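Local coordinates for LysR family transcriptional regulator (Vibrio vulnificus, PDB 5FHK), which regulates virulence genes, probably by sequence-specific DNA binding of the full-length AphB protein, of which this chain is the regulatory (LysR substrate-binding) domain, at the interface of chains A and B. Coordinates in Å, arbitrary orientation; residue numbers count along the deposited sequence, not the author numbering. Chains: chain A/B, LysR family transcriptional regulator.

The interface of chains A and B. Residues chain A 38-40; chain B 130-134.
Parallel edge-strand pairing joins two AphB regulatory domains in the deposited two-fold pair, which may correspond to a dimer in the full-length protein, though the structure alone does not show this: strand 38-43 of chain A lies beside strand 131-133 of chain B, with A:Ile38, A:Glu39 and A:Leu40 facing B:Phe131, B:Gln132 and B:Ala133. The two-fold axis of the pair repeats the contact with the chains exchanged. This follows a general rule of strand-mediated assembly, in which main-chain bonds set the register and side chains pack on the two faces of the joined sheet. A:Ile38 N donates to B:Arg130 O at 2.9 Å, and B:Gln132 N returns a bond to A:Ile38 O at 2.8 Å. A:Leu40 N then reaches B:Gln132 O at 2.6 Å, while B:Asn134 N closes the series with a longer, more bent bond to A:Leu40 O (3.2 Å).

On one face, CG of B:Phe131 stands anti to the backbone N (chi1 -178°), which carries the ring alongside A:Leu40, pointing the same way. A:Leu40 CD2 meets the far ring corner, B:Phe131 CZ, at 3.7 Å, whereas A:Ile38 CB comes to the ring edge in plane, beside CD1. On the opposite face the polar side chains A:Glu39 and B:Gln132 extend in parallel, A:Glu39 CG packing against B:Gln132 CB at 3.8 Å. Carboxylate and amide planes differ by 25°, and the carboxylate oxygen A:Glu39 OE2 lies 3.5 Å from the amide nitrogen B:Gln132 NE2, a proximity rather than an assigned hydrogen bond.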
ATOM      1  N   ILE A  38       5.895  -0.087  18.590  1.00 19.12           N
ATOM      2  CA  ILE A  38       6.453  -0.576  17.330  1.00 22.49           C
ATOM      3  C   ILE A  38       6.587   0.578  16.346  1.00 24.98           C
ATOM      4  O   ILE A  38       5.663   1.384  16.200  1.00 29.84           O
ATOM      5  CB  ILE A  38       5.572  -1.675  16.703  1.00 22.87           C
ATOM      6  CG1 ILE A  38       5.390  -2.834  17.672  1.00 23.35           C
ATOM      7  CG2 ILE A  38       6.168  -2.127  15.356  1.00 22.33           C
ATOM      8  CD1 ILE A  38       6.521  -3.806  17.629  1.00 25.39           C
ATOM      9  N   GLU A  39       7.730   0.652  15.670  1.00 20.50           N
ATOM     10  CA  GLU A  39       7.910   1.482  14.481  1.00 23.36           C
ATOM     11  C   GLU A  39       8.178   0.538  13.319  1.00 22.48           C
ATOM     12  O   GLU A  39       9.108  -0.277  13.390  1.00 23.43           O
ATOM     13  CB  GLU A  39       9.076   2.478  14.632  1.00 26.52           C
ATOM     14  CG  GLU A  39       8.707   3.767  15.387  1.00 33.67           C
ATOM     15  CD  GLU A  39       9.819   4.818  15.352  1.00 44.90           C
ATOM     16  OE1 GLU A  39      10.816   4.602  14.614  1.00 49.12           O
ATOM     17  OE2 GLU A  39       9.711   5.842  16.084  1.00 48.92           O
ATOM     18  N   LEU A  40       7.370   0.647  12.260  1.00 19.99           N
ATOM     19  CA  LEU A  40       7.388  -0.287  11.138  1.00 19.81           C
ATOM     20  C   LEU A  40       7.673   0.439   9.824  1.00 25.03           C
ATOM     21  O   LEU A  40       7.036   1.452   9.511  1.00 25.60           O
ATOM     22  CB  LEU A  40       6.049  -1.016  11.048  1.00 24.16           C
ATOM     23  CG  LEU A  40       5.784  -1.858   9.795  1.00 29.54           C
ATOM     24  CD1 LEU A  40       6.896  -2.863   9.624  1.00 30.90           C
ATOM     25  CD2 LEU A  40       4.474  -2.580   9.954  1.00 32.27           C
TER
ATOM     26  N   ARG B 130       1.848   4.190  19.886  1.00 26.96           N
ATOM     27  CA  ARG B 130       1.942   2.757  20.114  1.00 26.97           C
ATOM     28  C   ARG B 130       2.454   2.055  18.864  1.00 24.91           C
ATOM     29  O   ARG B 130       3.222   1.093  18.936  1.00 21.19           O
ATOM     30  CB  ARG B 130       0.570   2.212  20.505  1.00 30.84           C
ATOM     31  CG  ARG B 130       0.554   0.739  20.838  1.00 19.20           C
ATOM     32  CD  ARG B 130      -0.871   0.246  20.983  1.00 18.33           C
ATOM     33  NE  ARG B 130      -0.937  -1.058  21.641  1.00 24.26           N
ATOM     34  CZ  ARG B 130      -2.041  -1.540  22.198  1.00 28.73           C
ATOM     35  NH1 ARG B 130      -3.165  -0.809  22.137  1.00 17.08           N
ATOM     36  NH2 ARG B 130      -2.040  -2.752  22.795  1.00 26.86           N
ATOM     37  N   PHE B 131       2.049   2.544  17.701  1.00 22.46           N
ATOM     38  CA  PHE B 131       2.390   1.932  16.434  1.00 21.63           C
ATOM     39  C   PHE B 131       2.668   3.072  15.471  1.00 23.03           C
ATOM     40  O   PHE B 131       1.830   3.969  15.321  1.00 25.40           O
ATOM     41  CB  PHE B 131       1.239   1.037  15.949  1.00 19.08           C
ATOM     42  CG  PHE B 131       1.504   0.315  14.658  1.00 20.45           C
ATOM     43  CD1 PHE B 131       2.599  -0.511  14.511  1.00 21.39           C
ATOM     44  CD2 PHE B 131       0.619   0.433  13.590  1.00 21.37           C
ATOM     45  CE1 PHE B 131       2.827  -1.197  13.312  1.00 18.34           C
ATOM     46  CE2 PHE B 131       0.840  -0.248  12.391  1.00 20.19           C
ATOM     47  CZ  PHE B 131       1.940  -1.061  12.250  1.00 18.61           C
ATOM     48  N   GLN B 132       3.850   3.065  14.863  1.00 18.36           N
ATOM     49  CA  GLN B 132       4.177   3.999  13.804  1.00 22.32           C
ATOM     50  C   GLN B 132       4.583   3.210  12.575  1.00 24.23           C
ATOM     51  O   GLN B 132       5.259   2.180  12.683  1.00 25.80           O
ATOM     52  CB  GLN B 132       5.279   4.969  14.241  1.00 22.60           C
ATOM     53  CG  GLN B 132       4.679   6.128  15.006  1.00 24.37           C
ATOM     54  CD  GLN B 132       5.707   7.093  15.612  1.00 28.84           C
ATOM     55  OE1 GLN B 132       5.502   7.607  16.720  1.00 26.68           O
ATOM     56  NE2 GLN B 132       6.795   7.362  14.880  1.00 30.51           N
ATOM     57  N   ALA B 133       4.128   3.674  11.416  1.00 22.61           N
ATOM     58  CA  ALA B 133       4.445   3.028  10.155  1.00 24.17           C
ATOM     59  C   ALA B 133       4.629   4.084   9.074  1.00 27.77           C
ATOM     60  O   ALA B 133       4.152   5.214   9.191  1.00 28.19           O
ATOM     61  CB  ALA B 133       3.349   2.023   9.744  1.00 23.29           C
ATOM     62  N   ASN B 134       5.332   3.698   8.015  1.00 30.27           N
ATOM     63  CA  ASN B 134       5.514   4.565   6.865  1.00 34.25           C
ATOM     64  C   ASN B 134       4.388   4.431   5.852  1.00 38.05           C
ATOM     65  O   ASN B 134       4.475   5.020   4.777  1.00 39.89           O
ATOM     66  CB  ASN B 134       6.866   4.292   6.197  1.00 33.67           C
ATOM     67  CG  ASN B 134       6.972   2.890   5.603  1.00 33.92           C
ATOM     68  OD1 ASN B 134       6.478   1.898   6.171  1.00 32.14           O
ATOM     69  ND2 ASN B 134       7.628   2.798   4.454  1.00 35.30           N
TER